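Local coordinates for SusD homolog (Bacteroides ovatus, PDB 4F53), which probably binds glycans, mucin O-glycans among the likely ligands, at the cell surface as a SusD-like outer-membrane lipoprotein with a TPR-like helical core, at residues T69-R74 with I309-Y314; A76-S81 with A461-G466; T386-A391 with N413-W418; E364-S369 with E380-S385. All coordinates share one frame; numbering follows the deposited sequence.

Contact 1 (T69-R74 with I309-Y314); sequences TGWSGR and ILQGQY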
loop_
_atom_site.group_PDB
_atom_site.type_symbol
_atom_site.label_atom_id
_atom_site.label_comp_id
_atom_site.label_asym_id
_atom_site.label_seq_id
_atom_site.Cartn_x
_atom_site.Cartn_y
_atom_site.Cartn_z
ATOM N N THR A 69 3.367 6.126 -26.931
ATOM C CA THR A 69 4.517 5.283 -27.288
ATOM C C THR A 69 5.799 5.722 -26.543
ATOM O O THR A 69 6.847 5.108 -26.734
ATOM C CB THR A 69 4.745 5.322 -28.824
ATOM O OG1 THR A 69 4.689 6.684 -29.284
ATOM C CG2 THR A 69 3.753 4.436 -29.587
ATOM N N GLY A 70 5.691 6.760 -25.713
ATOM C CA GLY A 70 6.791 7.323 -24.932
ATOM C C GLY A 70 7.362 6.433 -23.845
ATOM O O GLY A 70 8.547 6.554 -23.520
ATOM N N TRP A 71 6.541 5.545 -23.253
ATOM C CA TRP A 71 7.041 4.620 -22.234
ATOM C C TRP A 71 7.537 3.342 -22.916
ATOM O O TRP A 71 6.804 2.749 -23.710
ATOM C CB TRP A 71 5.964 4.306 -21.179
ATOM C CG TRP A 71 5.510 5.488 -20.362
ATOM C CD1 TRP A 71 6.169 6.672 -20.181
ATOM C CD2 TRP A 71 4.345 5.540 -19.515
ATOM N NE1 TRP A 71 5.461 7.482 -19.320
ATOM C CE2 TRP A 71 4.336 6.812 -18.894
ATOM C CE3 TRP A 71 3.289 4.658 -19.262
ATOM C CZ2 TRP A 71 3.316 7.211 -18.029
ATOM C CZ3 TRP A 71 2.282 5.049 -18.397
ATOM C CH2 TRP A 71 2.294 6.309 -17.793
ATOM N N SER A 72 8.802 2.951 -22.658
ATOM C CA SER A 72 9.412 1.744 -23.237
ATOM C C SER A 72 8.815 0.485 -22.567
ATOM O O SER A 72 8.657 -0.563 -23.201
ATOM C CB SER A 72 10.927 1.780 -23.064
ATOM O OG SER A 72 11.286 1.750 -21.688
ATOM N N GLY A 73 8.475 0.619 -21.292
ATOM C CA GLY A 73 7.879 -0.435 -20.486
ATOM C C GLY A 73 7.361 0.132 -19.193
ATOM O O GLY A 73 7.487 1.340 -18.950
ATOM N N ARG A 74 6.745 -0.723 -18.365
ATOM C CA ARG A 74 6.160 -0.300 -17.089
ATOM C C ARG A 74 6.419 -1.330 -15.994
ATOM O O ARG A 74 6.779 -2.466 -16.291
ATOM C CB ARG A 74 4.628 -0.088 -17.239
ATOM C CG ARG A 74 4.180 0.851 -18.370
ATOM C CD ARG A 74 2.727 1.312 -18.229
ATOM N NE ARG A 74 1.795 0.222 -17.923
ATOM C CZ ARG A 74 1.317 -0.646 -18.810
ATOM N NH1 ARG A 74 1.685 -0.578 -20.083
ATOM N NH2 ARG A 74 0.466 -1.588 -18.433
ATOM N N ILE A 309 -1.673 -4.405 -19.480
ATOM C CA ILE A 309 -1.796 -4.310 -20.947
ATOM C C ILE A 309 -0.459 -3.734 -21.449
ATOM O O ILE A 309 0.031 -2.759 -20.880
ATOM C CB ILE A 309 -3.022 -3.470 -21.402
ATOM C CG1 ILE A 309 -4.360 -4.123 -20.962
ATOM C CG2 ILE A 309 -2.974 -3.213 -22.923
ATOM C CD1 ILE A 309 -5.603 -3.184 -21.063
ATOM N N LEU A 310 0.168 -4.375 -22.433
ATOM C CA LEU A 310 1.461 -3.923 -22.935
ATOM C C LEU A 310 1.316 -2.566 -23.570
ATOM O O LEU A 310 0.328 -2.309 -24.267
ATOM C CB LEU A 310 2.057 -4.929 -23.954
ATOM C CG LEU A 310 3.575 -4.842 -24.237
ATOM C CD1 LEU A 310 4.407 -5.514 -23.117
ATOM C CD2 LEU A 310 3.924 -5.526 -25.563
ATOM N N GLN A 311 2.298 -1.689 -23.316
ATOM C CA GLN A 311 2.369 -0.367 -23.929
ATOM C C GLN A 311 2.328 -0.549 -25.441
ATOM O O GLN A 311 3.068 -1.382 -25.977
ATOM C CB GLN A 311 3.649 0.361 -23.479
ATOM C CG GLN A 311 3.588 1.871 -23.646
ATOM C CD GLN A 311 2.709 2.593 -22.650
ATOM O OE1 GLN A 311 2.280 2.052 -21.628
ATOM N NE2 GLN A 311 2.393 3.847 -22.955
ATOM N N GLY A 312 1.392 0.147 -26.083
ATOM C CA GLY A 312 1.174 0.085 -27.522
ATOM C C GLY A 312 0.106 -0.908 -27.940
ATOM O O GLY A 312 -0.172 -1.031 -29.129
ATOM N N GLN A 313 -0.508 -1.628 -26.980
ATOM C CA GLN A 313 -1.504 -2.668 -27.276
ATOM C C GLN A 313 -2.838 -2.422 -26.581
ATOM O O GLN A 313 -3.529 -3.366 -26.199
ATOM C CB GLN A 313 -0.953 -4.051 -26.905
ATOM C CG GLN A 313 0.201 -4.451 -27.814
ATOM C CD GLN A 313 0.787 -5.799 -27.522
ATOM O OE1 GLN A 313 0.518 -6.437 -26.500
ATOM N NE2 GLN A 313 1.632 -6.262 -28.420
ATOM N N TYR A 314 -3.210 -1.145 -26.449
ATOM C CA TYR A 314 -4.475 -0.735 -25.838
ATOM C C TYR A 314 -5.535 -0.524 -26.874
ATOM O O TYR A 314 -5.239 0.005 -27.956
ATOM C CB TYR A 314 -4.300 0.592 -25.096
ATOM C CG TYR A 314 -3.581 0.492 -23.777
ATOM C CD1 TYR A 314 -2.189 0.591 -23.708
ATOM C CD2 TYR A 314 -4.285 0.356 -22.589
ATOM C CE1 TYR A 314 -1.520 0.499 -22.488
ATOM C CE2 TYR A 314 -3.629 0.267 -21.366
ATOM C CZ TYR A 314 -2.248 0.346 -21.322
ATOM O OH TYR A 314 -1.612 0.292 -20.126
#
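R74 points its CB toward the loop 309-314, with CG anti to the carbonyl carbon (chi1 -53°), and crosses the side chain of Q311 at about a right angle. R74 CG comes within 4.0 Å of Q311 OE1, and R74 CD lies closer, 3.5 Å from Q311 OE1. A bend at chi3 (-47°) then carries the guanidinium past this amide, and NE turns back to a salt bridge with D64. At the tip, both terminal nitrogens close end-on upon one carbonyl: R74 NH2 lies 2.7 Å and R74 NH1 2.9 Å from I309 O, which sits in the guanidinium plane. R74 NH1 gives a second, more tilted bond to Q311 OE1 (3.1 Å). The Y314 hydroxyl lies over one guanidinium face without bonding to it, and makes a weak hydrogen bond with D64 O. Q311 NE2 donates to G68 O, and its CG methylene rests against the W71 backbone, Q311 CG lying 3.3 Å from W71 O. The indole meets the amide at its edge, W71 CE3 being 3.7 Å from Q311 OE1, and stands edge-to-face with W84. I309 immediately precedes a type II beta turn, L310 to Q313, closed by Q313 N to L310 O (2.9 Å), with G312 third at positive phi. An arginine thus holds end-on the carbonyl before a type II turn, tying two distant loops of the SusD-like fold.

Contact 2 (A76-S81 with A461-G466); sequences ATYNPS and AANASG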
loop_
_atom_site.group_PDB
_atom_site.type_symbol
_atom_site.label_atom_id
_atom_site.label_comp_id
_atom_site.label_asym_id
_atom_site.label_seq_id
_atom_site.Cartn_x
_atom_site.Cartn_y
_atom_site.Cartn_z
ATOM N N ALA A 76 4.034 -2.669 -14.192
ATOM C CA ALA A 76 2.908 -3.580 -14.379
ATOM C C ALA A 76 3.234 -4.734 -15.316
ATOM O O ALA A 76 2.830 -5.858 -15.033
ATOM C CB ALA A 76 1.694 -2.819 -14.902
ATOM N N THR A 77 3.960 -4.467 -16.420
ATOM C CA THR A 77 4.302 -5.508 -17.395
ATOM C C THR A 77 5.718 -6.085 -17.113
ATOM O O THR A 77 6.220 -6.882 -17.887
ATOM C CB THR A 77 4.105 -4.977 -18.836
ATOM O OG1 THR A 77 4.819 -3.748 -18.999
ATOM C CG2 THR A 77 2.641 -4.763 -19.166
ATOM N N TYR A 78 6.318 -5.724 -15.974
ATOM C CA TYR A 78 7.595 -6.256 -15.467
ATOM C C TYR A 78 8.801 -5.886 -16.315
ATOM O O TYR A 78 9.836 -6.541 -16.205
ATOM C CB TYR A 78 7.531 -7.799 -15.270
ATOM C CG TYR A 78 6.279 -8.267 -14.552
ATOM C CD1 TYR A 78 5.926 -7.745 -13.309
ATOM C CD2 TYR A 78 5.422 -9.199 -15.134
ATOM C CE1 TYR A 78 4.763 -8.158 -12.652
ATOM C CE2 TYR A 78 4.261 -9.624 -14.481
ATOM C CZ TYR A 78 3.961 -9.137 -13.220
ATOM O OH TYR A 78 2.857 -9.606 -12.555
ATOM N N ASN A 79 8.711 -4.800 -17.080
ATOM C CA ASN A 79 9.829 -4.323 -17.893
ATOM C C ASN A 79 10.020 -2.792 -17.703
ATOM O O ASN A 79 10.129 -2.078 -18.706
ATOM C CB ASN A 79 9.612 -4.698 -19.398
ATOM C CG ASN A 79 8.385 -4.079 -20.051
ATOM O OD1 ASN A 79 7.442 -3.639 -19.391
ATOM N ND2 ASN A 79 8.377 -4.022 -21.364
ATOM N N PRO A 80 10.103 -2.239 -16.461
ATOM C CA PRO A 80 10.317 -0.778 -16.338
ATOM C C PRO A 80 11.711 -0.394 -16.812
ATOM O O PRO A 80 12.602 -1.234 -16.809
ATOM C CB PRO A 80 10.158 -0.527 -14.832
ATOM C CG PRO A 80 10.585 -1.821 -14.208
ATOM C CD PRO A 80 10.074 -2.880 -15.127
ATOM N N SER A 81 11.908 0.856 -17.213
ATOM C CA SER A 81 13.226 1.318 -17.667
ATOM C C SER A 81 14.174 1.424 -16.461
ATOM O O SER A 81 13.707 1.392 -15.319
ATOM C CB SER A 81 13.090 2.671 -18.355
ATOM O OG SER A 81 12.609 3.625 -17.419
ATOM N N ALA A 461 -2.010 -8.922 -18.161
ATOM C CA ALA A 461 -2.388 -9.270 -19.538
ATOM C C ALA A 461 -1.152 -9.647 -20.397
ATOM O O ALA A 461 -1.204 -10.591 -21.183
ATOM C CB ALA A 461 -3.133 -8.119 -20.184
ATOM N N ALA A 462 -0.048 -8.914 -20.202
ATOM C CA ALA A 462 1.231 -9.104 -20.857
ATOM C C ALA A 462 2.350 -9.160 -19.813
ATOM O O ALA A 462 2.578 -8.205 -19.075
ATOM C CB ALA A 462 1.489 -7.983 -21.851
ATOM N N ASN A 463 3.026 -10.296 -19.742
ATOM C CA ASN A 463 4.171 -10.490 -18.875
ATOM C C ASN A 463 5.416 -10.291 -19.747
ATOM O O ASN A 463 5.741 -11.163 -20.545
ATOM C CB ASN A 463 4.108 -11.884 -18.221
ATOM C CG ASN A 463 5.223 -12.204 -17.269
ATOM O OD1 ASN A 463 6.328 -11.663 -17.350
ATOM N ND2 ASN A 463 4.979 -13.160 -16.391
ATOM N N ALA A 464 6.050 -9.106 -19.659
ATOM C CA ALA A 464 7.252 -8.792 -20.438
ATOM C C ALA A 464 8.540 -8.936 -19.570
ATOM O O ALA A 464 9.549 -8.272 -19.825
ATOM C CB ALA A 464 7.145 -7.391 -21.034
ATOM N N SER A 465 8.512 -9.838 -18.576
ATOM C CA SER A 465 9.674 -10.107 -17.704
ATOM C C SER A 465 10.692 -11.054 -18.344
ATOM O O SER A 465 11.773 -11.224 -17.773
ATOM C CB SER A 465 9.232 -10.717 -16.387
ATOM O OG SER A 465 8.698 -12.013 -16.596
ATOM N N GLY A 466 10.317 -11.697 -19.463
ATOM C CA GLY A 466 11.150 -12.673 -20.163
ATOM C C GLY A 466 11.204 -14.040 -19.503
ATOM O O GLY A 466 12.019 -14.874 -19.884
#
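A464 N donates to T77 O at 2.8 Å, the one hydrogen bond between the two segments, and the side chains gather round it. The A464 methyl lies beside the amide of N79, A464 CB 3.6 Å from N79 ND2, while T77 CG2 rests 3.4 Å from A462 O. On the other flank Y78 CB meets S465 CB at 3.6 Å, and the amide of N463 approaches the ring at its edge, with N463 OD1 3.4 Å from Y78 CD2 and the two planes 67° apart. A second shell fixes these groups. N463 OD1 accepts from both S465 OG (2.5 Å) and S465 N (3.1 Å), and N463 ND2 is held by D471 and by V469 O. Within 76-81, T77 OG1 donates to N79 OD1 at 2.7 Å, and that oxygen also receives R74 N. One face of the Y78 ring has A76 O above its centre, and the ring packs on F58 of helix 44-58. Further out, A461 and A462 make backbone hydrogen bonds with R307 and G308, while S81 is the N-cap of helix 82-106. The 461-466 side is thus an Asx turn, N463 OD1 accepting from the backbone N of S465, docked against the loop that leads into a helix.

Contact 3 (T386-A391 with N413-W418); sequences TGKVEA and NVTVAW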
loop_
_atom_site.group_PDB
_atom_site.type_symbol
_atom_site.label_atom_id
_atom_site.label_comp_id
_atom_site.label_asym_id
_atom_site.label_seq_id
_atom_site.Cartn_x
_atom_site.Cartn_y
_atom_site.Cartn_z
ATOM N N THR A 386 -24.030 -12.664 -0.293
ATOM C CA THR A 386 -23.402 -13.935 -0.712
ATOM C C THR A 386 -23.082 -13.924 -2.242
ATOM O O THR A 386 -22.901 -14.980 -2.850
ATOM C CB THR A 386 -24.263 -15.150 -0.316
ATOM O OG1 THR A 386 -25.562 -14.999 -0.892
ATOM C CG2 THR A 386 -24.355 -15.340 1.194
ATOM N N GLY A 387 -22.935 -12.732 -2.801
ATOM C CA GLY A 387 -22.595 -12.498 -4.198
ATOM C C GLY A 387 -21.250 -13.077 -4.583
ATOM O O GLY A 387 -20.270 -12.957 -3.842
ATOM N N LYS A 388 -21.211 -13.775 -5.704
ATOM C CA LYS A 388 -19.991 -14.437 -6.146
ATOM C C LYS A 388 -19.340 -13.691 -7.285
ATOM O O LYS A 388 -20.044 -13.162 -8.154
ATOM C CB LYS A 388 -20.297 -15.889 -6.568
ATOM C CG LYS A 388 -20.740 -16.805 -5.405
ATOM C CD LYS A 388 -19.703 -17.013 -4.284
ATOM C CE LYS A 388 -20.226 -17.942 -3.210
ATOM N NZ LYS A 388 -21.408 -17.385 -2.493
ATOM N N VAL A 389 -17.993 -13.667 -7.286
ATOM C CA VAL A 389 -17.179 -12.989 -8.305
ATOM C C VAL A 389 -17.329 -13.706 -9.622
ATOM O O VAL A 389 -17.107 -14.906 -9.707
ATOM C CB VAL A 389 -15.691 -12.829 -7.896
ATOM C CG1 VAL A 389 -14.858 -12.235 -9.030
ATOM C CG2 VAL A 389 -15.565 -11.973 -6.642
ATOM N N GLU A 390 -17.729 -12.970 -10.642
ATOM C CA GLU A 390 -17.907 -13.491 -11.995
ATOM C C GLU A 390 -16.707 -13.107 -12.859
ATOM O O GLU A 390 -15.879 -12.280 -12.454
ATOM C CB GLU A 390 -19.224 -12.948 -12.586
ATOM C CG GLU A 390 -20.366 -13.909 -12.344
ATOM C CD GLU A 390 -21.624 -13.323 -11.737
ATOM O OE1 GLU A 390 -22.149 -12.329 -12.294
ATOM O OE2 GLU A 390 -22.128 -13.911 -10.750
ATOM N N ALA A 391 -16.624 -13.710 -14.042
ATOM C CA ALA A 391 -15.586 -13.485 -15.042
ATOM C C ALA A 391 -15.564 -12.019 -15.512
ATOM O O ALA A 391 -16.613 -11.387 -15.599
ATOM C CB ALA A 391 -15.830 -14.401 -16.241
ATOM N N ASN A 413 -14.070 -18.042 -4.650
ATOM C CA ASN A 413 -15.462 -18.204 -4.213
ATOM C C ASN A 413 -15.751 -17.326 -2.993
ATOM O O ASN A 413 -16.821 -17.455 -2.386
ATOM C CB ASN A 413 -15.780 -19.673 -3.895
ATOM C CG ASN A 413 -16.525 -20.378 -4.998
ATOM O OD1 ASN A 413 -17.595 -19.938 -5.447
ATOM N ND2 ASN A 413 -15.974 -21.497 -5.453
ATOM N N VAL A 414 -14.806 -16.408 -2.659
ATOM C CA VAL A 414 -14.906 -15.511 -1.508
ATOM C C VAL A 414 -16.113 -14.566 -1.682
ATOM O O VAL A 414 -16.345 -14.004 -2.758
ATOM C CB VAL A 414 -13.574 -14.729 -1.211
ATOM C CG1 VAL A 414 -13.284 -13.642 -2.250
ATOM C CG2 VAL A 414 -13.567 -14.137 0.197
ATOM N N THR A 415 -16.887 -14.433 -0.615
ATOM C CA THR A 415 -18.011 -13.528 -0.570
ATOM C C THR A 415 -17.947 -12.776 0.772
ATOM O O THR A 415 -16.958 -12.910 1.506
ATOM C CB THR A 415 -19.344 -14.207 -0.909
ATOM O OG1 THR A 415 -20.311 -13.149 -1.046
ATOM C CG2 THR A 415 -19.772 -15.270 0.127
ATOM N N VAL A 416 -18.953 -11.923 1.043
ATOM C CA VAL A 416 -18.977 -11.049 2.209
ATOM C C VAL A 416 -19.408 -11.778 3.496
ATOM O O VAL A 416 -18.658 -11.734 4.477
ATOM C CB VAL A 416 -19.843 -9.785 1.972
ATOM C CG1 VAL A 416 -19.718 -8.813 3.146
ATOM C CG2 VAL A 416 -19.468 -9.105 0.656
ATOM N N ALA A 417 -20.626 -12.384 3.504
ATOM C CA ALA A 417 -21.210 -13.036 4.691
ATOM C C ALA A 417 -20.175 -13.945 5.376
ATOM O O ALA A 417 -19.646 -14.867 4.748
ATOM C CB ALA A 417 -22.471 -13.801 4.322
ATOM N N TRP A 418 -19.798 -13.577 6.618
ATOM C CA TRP A 418 -18.822 -14.295 7.438
ATOM C C TRP A 418 -19.237 -15.768 7.595
ATOM O O TRP A 418 -20.306 -16.047 8.129
ATOM C CB TRP A 418 -18.704 -13.630 8.814
ATOM C CG TRP A 418 -17.738 -14.343 9.706
ATOM C CD1 TRP A 418 -18.030 -15.293 10.644
ATOM C CD2 TRP A 418 -16.311 -14.227 9.678
ATOM N NE1 TRP A 418 -16.881 -15.731 11.246
ATOM C CE2 TRP A 418 -15.803 -15.116 10.657
ATOM C CE3 TRP A 418 -15.405 -13.463 8.913
ATOM C CZ2 TRP A 418 -14.437 -15.213 10.938
ATOM C CZ3 TRP A 418 -14.043 -13.591 9.162
ATOM C CH2 TRP A 418 -13.574 -14.448 10.176
HETATM O O HOH W 1 -16.709 -14.930 -5.228
#
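V414 O is gripped twice: a water donates to V414 O at 2.7 Å, and the hydroxyl of Y274 donates as well. The same water accepts from V389 N, also at 2.7 Å, so it bridges the two backbones where they do not bond directly. The motif is a water-mediated pairing of two irregular loop segments, running roughly antiparallel (148° apart), within the long connection between helices 379-383 and 423-438 of the TPR-like SusD fold. The direct link is made by T415, whose OG1 stands anti to the backbone N and donates to G387 O; this bond, T415 OG1 to G387 O, is 2.8 Å, with the hydroxyl above the carbonyl plane rather than on a lone pair. A weak bond joins the same hydroxyl to S385 O. K388 bends at chi2 and again at chi4, folding its ammonium back so that K388 NZ donates to T386 O at 2.9 Å. On the way its methylenes cross N413 obliquely, K388 CD lying 3.5 Å from N413 O, and its ammonium ends near the T415 methyl, K388 NZ 3.7 Å from T415 CG2. Behind the seam V389 and V414 both pack on Y270 of helix 265-273, while T415 O and A417 O share Q429 NE2 of helix 423-438, which ties the 413-418 segment to the helical core. At the exposed end two methyls meet: T386 CG2, anti to the carbonyl carbon, lies 4.0 Å from A417 CB.

Contact 4 (E364-S369 with E380-S385); sequences EGIRLS and ENYLAS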
loop_
_atom_site.group_PDB
_atom_site.type_symbol
_atom_site.label_atom_id
_atom_site.label_comp_id
_atom_site.label_asym_id
_atom_site.label_seq_id
_atom_site.Cartn_x
_atom_site.Cartn_y
_atom_site.Cartn_z
ATOM N N GLU A 364 -16.801 -5.109 12.055
ATOM C CA GLU A 364 -16.401 -3.787 12.488
ATOM C C GLU A 364 -15.533 -3.095 11.407
ATOM O O GLU A 364 -15.739 -1.908 11.157
ATOM C CB GLU A 364 -15.676 -3.836 13.859
ATOM C CG GLU A 364 -15.294 -2.467 14.426
ATOM C CD GLU A 364 -16.378 -1.414 14.656
ATOM O OE1 GLU A 364 -17.577 -1.739 14.514
ATOM O OE2 GLU A 364 -16.028 -0.257 14.991
ATOM N N GLY A 365 -14.631 -3.834 10.749
ATOM C CA GLY A 365 -13.791 -3.293 9.681
ATOM C C GLY A 365 -14.618 -2.800 8.501
ATOM O O GLY A 365 -14.381 -1.709 7.975
ATOM N N ILE A 366 -15.628 -3.579 8.106
ATOM C CA ILE A 366 -16.571 -3.217 7.037
ATOM C C ILE A 366 -17.390 -1.964 7.448
ATOM O O ILE A 366 -17.483 -1.032 6.660
ATOM C CB ILE A 366 -17.482 -4.423 6.655
ATOM C CG1 ILE A 366 -16.610 -5.592 6.121
ATOM C CG2 ILE A 366 -18.589 -4.001 5.641
ATOM C CD1 ILE A 366 -17.346 -6.945 5.883
ATOM N N ARG A 367 -17.924 -1.925 8.687
ATOM C CA ARG A 367 -18.677 -0.771 9.206
ATOM C C ARG A 367 -17.800 0.483 9.207
ATOM O O ARG A 367 -18.262 1.540 8.780
ATOM C CB ARG A 367 -19.211 -1.022 10.634
ATOM C CG ARG A 367 -20.294 -2.098 10.712
ATOM C CD ARG A 367 -20.650 -2.455 12.160
ATOM N NE ARG A 367 -21.609 -3.560 12.244
ATOM C CZ ARG A 367 -22.923 -3.431 12.058
ATOM N NH1 ARG A 367 -23.450 -2.243 11.773
ATOM N NH2 ARG A 367 -23.717 -4.490 12.145
ATOM N N LEU A 368 -16.533 0.362 9.680
ATOM C CA LEU A 368 -15.609 1.484 9.697
ATOM C C LEU A 368 -15.338 1.993 8.271
ATOM O O LEU A 368 -15.297 3.212 8.068
ATOM C CB LEU A 368 -14.282 1.110 10.383
ATOM C CG LEU A 368 -14.315 1.041 11.915
ATOM C CD1 LEU A 368 -13.091 0.306 12.445
ATOM C CD2 LEU A 368 -14.435 2.426 12.532
ATOM N N SER A 369 -15.210 1.069 7.280
ATOM C CA SER A 369 -14.948 1.458 5.905
ATOM C C SER A 369 -16.155 2.204 5.308
ATOM O O SER A 369 -15.971 3.229 4.615
ATOM C CB SER A 369 -14.558 0.245 5.075
ATOM O OG SER A 369 -14.366 0.594 3.715
ATOM N N GLU A 380 -25.831 -3.587 6.989
ATOM C CA GLU A 380 -26.419 -4.854 7.440
ATOM C C GLU A 380 -26.764 -5.756 6.245
ATOM O O GLU A 380 -26.547 -6.959 6.326
ATOM C CB GLU A 380 -27.651 -4.619 8.329
ATOM C CG GLU A 380 -27.404 -3.692 9.517
ATOM C CD GLU A 380 -27.568 -2.192 9.278
ATOM O OE1 GLU A 380 -27.912 -1.773 8.143
ATOM O OE2 GLU A 380 -27.343 -1.431 10.248
ATOM N N ASN A 381 -27.249 -5.188 5.134
ATOM C CA ASN A 381 -27.542 -5.980 3.932
ATOM C C ASN A 381 -26.245 -6.386 3.269
ATOM O O ASN A 381 -26.149 -7.492 2.758
ATOM C CB ASN A 381 -28.453 -5.249 2.926
ATOM C CG ASN A 381 -29.823 -4.922 3.451
ATOM O OD1 ASN A 381 -30.544 -5.773 3.989
ATOM N ND2 ASN A 381 -30.227 -3.678 3.269
ATOM N N TYR A 382 -25.247 -5.509 3.279
ATOM C CA TYR A 382 -23.944 -5.810 2.693
ATOM C C TYR A 382 -23.284 -6.969 3.450
ATOM O O TYR A 382 -22.809 -7.910 2.813
ATOM C CB TYR A 382 -23.045 -4.574 2.672
ATOM C CG TYR A 382 -21.719 -4.840 1.987
ATOM C CD1 TYR A 382 -21.609 -4.814 0.596
ATOM C CD2 TYR A 382 -20.572 -5.140 2.731
ATOM C CE1 TYR A 382 -20.393 -5.076 -0.036
ATOM C CE2 TYR A 382 -19.346 -5.372 2.109
ATOM C CZ TYR A 382 -19.260 -5.347 0.725
ATOM O OH TYR A 382 -18.047 -5.616 0.112
ATOM N N LEU A 383 -23.308 -6.930 4.806
ATOM C CA LEU A 383 -22.730 -7.951 5.693
ATOM C C LEU A 383 -23.333 -9.347 5.465
ATOM O O LEU A 383 -22.652 -10.338 5.693
ATOM C CB LEU A 383 -22.907 -7.540 7.166
ATOM C CG LEU A 383 -22.031 -6.355 7.662
ATOM C CD1 LEU A 383 -22.426 -5.936 9.083
ATOM C CD2 LEU A 383 -20.558 -6.692 7.607
ATOM N N ALA A 384 -24.570 -9.427 4.976
ATOM C CA ALA A 384 -25.289 -10.675 4.694
ATOM C C ALA A 384 -25.144 -11.128 3.225
ATOM O O ALA A 384 -25.633 -12.194 2.865
ATOM C CB ALA A 384 -26.767 -10.491 5.032
ATOM N N SER A 385 -24.494 -10.327 2.391
ATOM C CA SER A 385 -24.306 -10.561 0.952
ATOM C C SER A 385 -23.542 -11.871 0.690
ATOM O O SER A 385 -22.531 -12.148 1.354
ATOM C CB SER A 385 -23.585 -9.366 0.307
ATOM O OG SER A 385 -23.078 -9.634 -0.994
#
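L383 spreads its two methyls over neighbouring residues of helix 358-372. L383 CD2 slides past the end of I366, 3.7 Å from I366 CD1, the two side chains running in opposite directions. The other branch lies over one face of the R367 guanidinium, L383 CD1 being 3.6 Å from R367 NH2. R367 gets there by staying extended from CG to NE and crossing the leucine at about a right angle. On the inner side Y382, its CG anti to the backbone N (chi1 -176°), turns its ring toward the branch methyl of I366: Y382 CD2 lies 3.7 Å from I366 CG2. The two side chains cross at nearly a right angle. The phenol end is held beyond this pair by Q433 of helix 423-438, and the ring also meets F370. I366 itself is buried, packing further on F342 of helix 337-349. The arrangement is a short helix, 379-383, laid against the longer 358-372 through a leucine and a tyrosine that both pack on I366. At the outer margin E380 approaches the guanidinium edge, but R367 NH1 and E380 OE2 stay 4.3 Å apart, too far for a salt bridge. A bound calcium ion lies about 4 Å from the R367 side chain. With helix packing inside and R367, E380 and the calcium at the exposed margin, the chemistry implies that apolar overlap carries the contact, while E380 may partly offset the arginine charge and the nearby calcium would add positive potential there.

Overall arrangement
The four contacts form two neighbouring pairs. Contacts 1 and 2 lie 10 Å apart between centres and touch through R74 O and N79 N; both use the stretch between strand 62-64 and helix 82-106, holding it to two distant loops. Contacts 3 and 4, 14 Å apart between centres, meet where A417 N reaches S385 O. The pairs stand well apart, about 39 Å between the centres of contacts 1 and 4. Contacts 1, 2 and 4 are partly buried, whereas contact 3 is a surface seam. Chemistry follows place: an arginine grips one backbone carbonyl and one side-chain amide oxygen in contact 1, one backbone bond serves contact 2, water and a hydroxyl join contact 3, and apolar helix packing dominates contact 4.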